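Long-range contacts in Serine/threonine/tyrosine-interacting protein (Homo sapiens, PDB 2R0B), which acts as a catalytically inactive pseudophosphatase that anchors the kinases ERK1 and ERK2 in the nucleus and binds the F-box of FBXW7, inhibiting degradation of its substrates: residues H36-R41 with P77-F82; I64-V69 with A138-Q143. All coordinates share one frame; numbering follows the deposited sequence. Where two conformers were deposited one is given.

In the fold
Both contacts lie in the dual-specificity phosphatase domain, their centres about 17 Å apart. Interaction 1 is buried, its centre about 7 Å from that of the molecule, and packs helix 76-88 against strand 36-41 of the mixed sheet. Interaction 2 lies nearer the surface, where the loop after strand 58-63 meets the start of helix 138-152. The segments alternate along the sequence, 36-41, 64-69, 77-82 and 138-143, so the two contacts cross along the chain. They also touch: Arg41 O and Ile64 N, 3.0 Å apart, form a probable hydrogen bond. This bond and the packing of Ile40 on Ile64 join the end of the strand to the loop.

Interaction 1: residues H36-R41 with P77-F82; sequences HIICIR and PMTKEF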
loop_
_atom_site.group_PDB
_atom_site.type_symbol
_atom_site.label_atom_id
_atom_site.label_comp_id
_atom_site.label_asym_id
_atom_site.label_seq_id
_atom_site.Cartn_x
_atom_site.Cartn_y
_atom_site.Cartn_z
ATOM N N HIS A 36 -5.489 -1.180 -10.587
ATOM C CA HIS A 36 -4.143 -1.605 -10.208
ATOM C C HIS A 36 -4.111 -2.069 -8.746
ATOM O O HIS A 36 -4.732 -1.450 -7.898
ATOM C CB HIS A 36 -3.204 -0.411 -10.332
ATOM C CG HIS A 36 -2.876 -0.021 -11.738
ATOM N ND1 HIS A 36 -3.763 0.654 -12.553
ATOM C CD2 HIS A 36 -1.739 -0.174 -12.458
ATOM C CE1 HIS A 36 -3.192 0.871 -13.725
ATOM N NE2 HIS A 36 -1.962 0.382 -13.692
ATOM N N ILE A 37 -3.365 -3.134 -8.442
ATOM C CA ILE A 37 -3.301 -3.628 -7.064
ATOM C C ILE A 37 -1.851 -3.942 -6.672
ATOM O O ILE A 37 -1.142 -4.627 -7.415
ATOM C CB ILE A 37 -4.158 -4.911 -6.905
ATOM C CG1 ILE A 37 -5.625 -4.629 -7.283
ATOM C CG2 ILE A 37 -4.022 -5.495 -5.485
ATOM C CD1 ILE A 37 -6.525 -5.859 -7.258
ATOM N N ILE A 38 -1.387 -3.367 -5.574
ATOM C CA ILE A 38 -0.090 -3.761 -4.991
ATOM C C ILE A 38 -0.446 -4.820 -3.945
ATOM O O ILE A 38 -1.128 -4.531 -2.969
ATOM C CB ILE A 38 0.690 -2.590 -4.363
ATOM C CG1 ILE A 38 0.986 -1.511 -5.405
ATOM C CG2 ILE A 38 2.029 -3.108 -3.767
ATOM C CD1 ILE A 38 1.762 -0.309 -4.860
ATOM N N CYS A 39 0.014 -6.045 -4.176
ATOM C CA CYS A 39 -0.323 -7.200 -3.319
ATOM C C CYS A 39 0.942 -7.591 -2.539
ATOM O O CYS A 39 1.902 -8.089 -3.145
ATOM C CB CYS A 39 -0.809 -8.335 -4.232
ATOM S SG CYS A 39 -0.884 -9.996 -3.474
ATOM N N ILE A 40 0.976 -7.308 -1.231
ATOM C CA ILE A 40 2.186 -7.464 -0.427
ATOM C C ILE A 40 2.007 -8.656 0.513
ATOM O O ILE A 40 1.010 -8.731 1.221
ATOM C CB ILE A 40 2.464 -6.227 0.454
ATOM C CG1 ILE A 40 2.709 -4.976 -0.399
ATOM C CG2 ILE A 40 3.660 -6.505 1.415
ATOM C CD1 ILE A 40 2.308 -3.668 0.314
ATOM N N ARG A 41 2.981 -9.556 0.536
ATOM C CA ARG A 41 2.917 -10.750 1.379
ATOM C C ARG A 41 4.290 -11.421 1.439
ATOM O O ARG A 41 5.136 -11.158 0.576
ATOM C CB ARG A 41 1.850 -11.715 0.835
ATOM C CG ARG A 41 2.257 -12.634 -0.332
ATOM C CD ARG A 41 2.781 -11.951 -1.600
ATOM N NE ARG A 41 3.179 -12.961 -2.575
ATOM C CZ ARG A 41 4.375 -13.534 -2.632
ATOM N NH1 ARG A 41 4.599 -14.479 -3.545
ATOM N NH2 ARG A 41 5.346 -13.176 -1.790
ATOM N N PRO A 77 10.823 3.565 -4.599
ATOM C CA PRO A 77 10.765 4.137 -5.952
ATOM C C PRO A 77 9.830 3.379 -6.890
ATOM O O PRO A 77 9.086 4.026 -7.632
ATOM C CB PRO A 77 12.242 4.091 -6.424
ATOM C CG PRO A 77 13.021 4.154 -5.102
ATOM C CD PRO A 77 12.211 3.240 -4.207
ATOM N N MET A 78 9.830 2.043 -6.785
ATOM C CA MET A 78 9.016 1.142 -7.599
ATOM C C MET A 78 7.533 1.418 -7.374
ATOM O O MET A 78 6.746 1.551 -8.312
ATOM C CB MET A 78 9.367 -0.315 -7.217
ATOM C CG MET A 78 8.565 -1.450 -7.892
ATOM S SD MET A 78 9.152 -3.131 -7.468
ATOM C CE MET A 78 10.927 -3.035 -7.730
ATOM N N THR A 79 7.141 1.484 -6.101
ATOM C CA THR A 79 5.714 1.638 -5.802
ATOM C C THR A 79 5.211 3.042 -6.119
ATOM O O THR A 79 4.079 3.203 -6.575
ATOM C CB THR A 79 5.361 1.213 -4.368
ATOM O OG1 THR A 79 6.077 2.034 -3.443
ATOM C CG2 THR A 79 5.741 -0.263 -4.175
ATOM N N LYS A 80 6.061 4.045 -5.921
ATOM C CA LYS A 80 5.732 5.423 -6.308
ATOM C C LYS A 80 5.460 5.515 -7.824
ATOM O O LYS A 80 4.457 6.098 -8.250
ATOM C CB LYS A 80 6.865 6.369 -5.889
ATOM C CG LYS A 80 6.877 7.791 -6.523
ATOM C CD LYS A 80 5.856 8.749 -5.941
ATOM C CE LYS A 80 6.042 10.185 -6.500
ATOM N NZ LYS A 80 4.729 10.899 -6.629
ATOM N N GLU A 81 6.343 4.910 -8.620
ATOM C CA GLU A 81 6.191 4.842 -10.082
ATOM C C GLU A 81 4.889 4.123 -10.472
ATOM O O GLU A 81 4.136 4.609 -11.319
ATOM C CB GLU A 81 7.440 4.174 -10.698
ATOM C CG GLU A 81 7.338 3.779 -12.172
ATOM C CD GLU A 81 8.606 3.091 -12.675
ATOM O OE1 GLU A 81 9.067 2.113 -12.037
ATOM O OE2 GLU A 81 9.144 3.540 -13.715
ATOM N N PHE A 82 4.600 3.014 -9.799
ATOM C CA PHE A 82 3.436 2.190 -10.107
ATOM C C PHE A 82 2.138 2.964 -9.830
ATOM O O PHE A 82 1.229 3.024 -10.684
ATOM C CB PHE A 82 3.509 0.889 -9.289
ATOM C CG PHE A 82 2.382 -0.098 -9.567
ATOM C CD1 PHE A 82 2.437 -0.953 -10.655
ATOM C CD2 PHE A 82 1.319 -0.219 -8.689
ATOM C CE1 PHE A 82 1.440 -1.869 -10.910
ATOM C CE2 PHE A 82 0.312 -1.156 -8.911
ATOM C CZ PHE A 82 0.378 -1.988 -10.027
#
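Phe82 has CG anti to its backbone N (chi1 -177°), while Ile38 and His36 both carry their gamma carbons (CG1 and CG) anti to the carbonyl carbon; these torsions direct the gamma carbons, and the phenyl ring lies between His36 and Ile38. The arrangement belongs to a beta-alpha-beta crossover: helix 76-88 links parallel strands 58-63 and 93-96 and passes over strand 36-41, which lies between them in the sheet. The segment axes approach to 10.5 Å and run nearly antiparallel, at 158°. At the start of the strand, the edge of the His36 imidazole is directed at the face of Phe82 in an edge-to-face pair, with centroids 5.3 Å apart and planes at 76°. The closest atoms are His36 CD2 and Phe82 CZ, at 3.7 Å, and His36 CB also lies 3.9 Å from Phe82 CE2. Two residues along the strand, the Ile38 side chain runs counter to the phenylalanine side chain, with CG1 3.5 Å from Phe82 CD2. No hydrogen bond joins the segments; the contacts found are an aromatic pair and carbon-carbon packing. Thr79, one helical turn before Phe82, turns its hydroxyl back to weak hydrogen bonds with the carbonyls of Phe75 and Phe76, leaving carbon for the strand. Crossing it at about a right angle, Ile38 places CD1 3.9 Å from Thr79 CB.

Interaction 2: residues I64-V69 with A138-Q143; sequences IADNPV and AGFVHQ
Phe140 reaches from the first turn of helix 138-152 into the curve of loop 64-69, where backbone and side-chain oxygens meet its ring. From CB, CG lies anti to the carbonyl carbon (chi1 -72°). On one flank CE1 lies 3.6 Å from Asn67 O; on the other, CE2 lies 3.5 Å from Asp66 OD1, the carboxylate and ring planes being 32° apart. At the tip, CZ meets Ala65 O, which sits in the ring plane 3.6 Å away. Asp66 OD1 also hydrogen-bonds Ser102 and Asn137, which would help to fix it beside the ring. Beside Phe140, Gly139 CA approaches Pro68 O to 3.4 Å in a CA-H...O contact with an angle of 156° at the hydrogen. A water donates to Pro68 O at 2.6 Å and accepts a weak bond from Gln143 NE2, which also bonds Glu70 O; Gln143 OE1 accepts from the backbone N of Ile72 and of Ile73. In active relatives this loop carries the general acid; the sulfate about 4 Å from the Asp66 side chain probably comes from the crystallisation liquor. With no direct hydrogen bond across it, the contact probably rests on weak attraction between C-H groups and oxygens, plus the water bridge.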
loop_
_atom_site.group_PDB
_atom_site.type_symbol
_atom_site.label_atom_id
_atom_site.label_comp_id
_atom_site.label_asym_id
_atom_site.label_seq_id
_atom_site.Cartn_x
_atom_site.Cartn_y
_atom_site.Cartn_z
ATOM N N ILE A 64 7.527 -9.414 0.944
ATOM C CA ILE A 64 8.021 -8.604 2.075
ATOM C C ILE A 64 7.542 -9.209 3.388
ATOM O O ILE A 64 6.352 -9.507 3.517
ATOM C CB ILE A 64 7.477 -7.134 1.999
ATOM C CG1 ILE A 64 8.048 -6.414 0.762
ATOM C CG2 ILE A 64 7.805 -6.364 3.312
ATOM C CD1 ILE A 64 7.487 -5.063 0.444
ATOM N N ALA A 65 8.455 -9.396 4.345
ATOM C CA ALA A 65 8.090 -9.798 5.714
ATOM C C ALA A 65 7.758 -8.601 6.595
ATOM O O ALA A 65 8.374 -7.530 6.457
ATOM C CB ALA A 65 9.219 -10.578 6.333
ATOM N N ASP A 66 6.796 -8.771 7.499
ATOM C CA ASP A 66 6.479 -7.723 8.480
ATOM C C ASP A 66 7.365 -7.809 9.721
ATOM O O ASP A 66 6.963 -8.320 10.769
ATOM C CB ASP A 66 4.992 -7.730 8.870
ATOM C CG ASP A 66 4.630 -6.579 9.798
ATOM O OD1 ASP A 66 5.306 -5.531 9.730
ATOM O OD2 ASP A 66 3.671 -6.712 10.592
ATOM N N ASN A 67 8.604 -7.351 9.583
ATOM C CA ASN A 67 9.508 -7.281 10.724
ATOM C C ASN A 67 10.477 -6.105 10.599
ATOM O O ASN A 67 10.755 -5.661 9.485
ATOM C CB ASN A 67 10.208 -8.614 11.004
ATOM C CG ASN A 67 11.281 -8.942 10.007
ATOM O OD1 ASN A 67 12.320 -8.273 9.945
ATOM N ND2 ASN A 67 11.075 -10.011 9.260
ATOM N N PRO A 68 10.957 -5.587 11.742
ATOM C CA PRO A 68 11.786 -4.368 11.721
ATOM C C PRO A 68 13.113 -4.411 10.945
ATOM O O PRO A 68 13.691 -3.352 10.665
ATOM C CB PRO A 68 11.993 -4.024 13.202
ATOM C CG PRO A 68 11.533 -5.210 13.993
ATOM C CD PRO A 68 10.683 -6.079 13.107
ATOM N N VAL A 69 13.611 -5.591 10.599
ATOM C CA VAL A 69 14.836 -5.610 9.796
ATOM C C VAL A 69 14.596 -5.826 8.294
ATOM O O VAL A 69 15.524 -5.761 7.493
ATOM C CB VAL A 69 15.901 -6.589 10.354
ATOM C CG1 VAL A 69 16.010 -6.439 11.870
ATOM C CG2 VAL A 69 15.574 -8.013 9.986
ATOM N N ALA A 138 8.666 -0.289 13.875
ATOM C CA ALA A 138 9.664 0.757 14.072
ATOM C C ALA A 138 10.724 0.764 12.985
ATOM O O ALA A 138 11.219 1.832 12.608
ATOM C CB ALA A 138 10.320 0.609 15.468
ATOM N N GLY A 139 11.035 -0.411 12.439
ATOM C CA GLY A 139 12.048 -0.496 11.393
ATOM C C GLY A 139 11.552 0.239 10.165
ATOM O O GLY A 139 12.296 0.978 9.507
ATOM N N PHE A 140 10.266 0.053 9.891
ATOM C CA PHE A 140 9.592 0.660 8.761
ATOM C C PHE A 140 9.503 2.176 8.954
ATOM O O PHE A 140 9.637 2.945 7.988
ATOM C CB PHE A 140 8.179 0.080 8.609
ATOM C CG PHE A 140 8.145 -1.343 8.112
ATOM C CD1 PHE A 140 9.305 -2.010 7.714
ATOM C CD2 PHE A 140 6.917 -2.018 8.026
ATOM C CE1 PHE A 140 9.231 -3.330 7.216
ATOM C CE2 PHE A 140 6.849 -3.335 7.543
ATOM C CZ PHE A 140 8.000 -3.984 7.154
ATOM N N VAL A 141 9.283 2.620 10.188
ATOM C CA VAL A 141 9.224 4.059 10.455
ATOM C C VAL A 141 10.577 4.715 10.172
ATOM O O VAL A 141 10.657 5.719 9.453
ATOM C CB VAL A 141 8.768 4.361 11.870
ATOM C CG1 VAL A 141 8.830 5.888 12.132
ATOM C CG2 VAL A 141 7.364 3.829 12.090
ATOM N N HIS A 142 11.638 4.131 10.719
ATOM C CA HIS A 142 12.980 4.581 10.380
ATOM C C HIS A 142 13.227 4.619 8.869
ATOM O O HIS A 142 13.845 5.571 8.377
ATOM C CB HIS A 142 14.030 3.725 11.084
ATOM C CG HIS A 142 14.164 4.027 12.540
ATOM N ND1 HIS A 142 15.260 4.679 13.069
ATOM C CD2 HIS A 142 13.318 3.814 13.573
ATOM C CE1 HIS A 142 15.099 4.819 14.373
ATOM N NE2 HIS A 142 13.924 4.309 14.704
ATOM N N GLN A 143 12.776 3.587 8.144
ATOM C CA GLN A 143 13.041 3.543 6.691
ATOM C C GLN A 143 12.254 4.607 5.929
ATOM O O GLN A 143 12.740 5.134 4.919
ATOM C CB GLN A 143 12.778 2.159 6.102
ATOM C CG GLN A 143 13.812 1.138 6.514
ATOM C CD GLN A 143 13.495 -0.237 6.011
ATOM O OE1 GLN A 143 13.331 -0.466 4.796
ATOM N NE2 GLN A 143 13.431 -1.184 6.940
HETATM O O HOH W 1 15.208 -1.760 9.331
#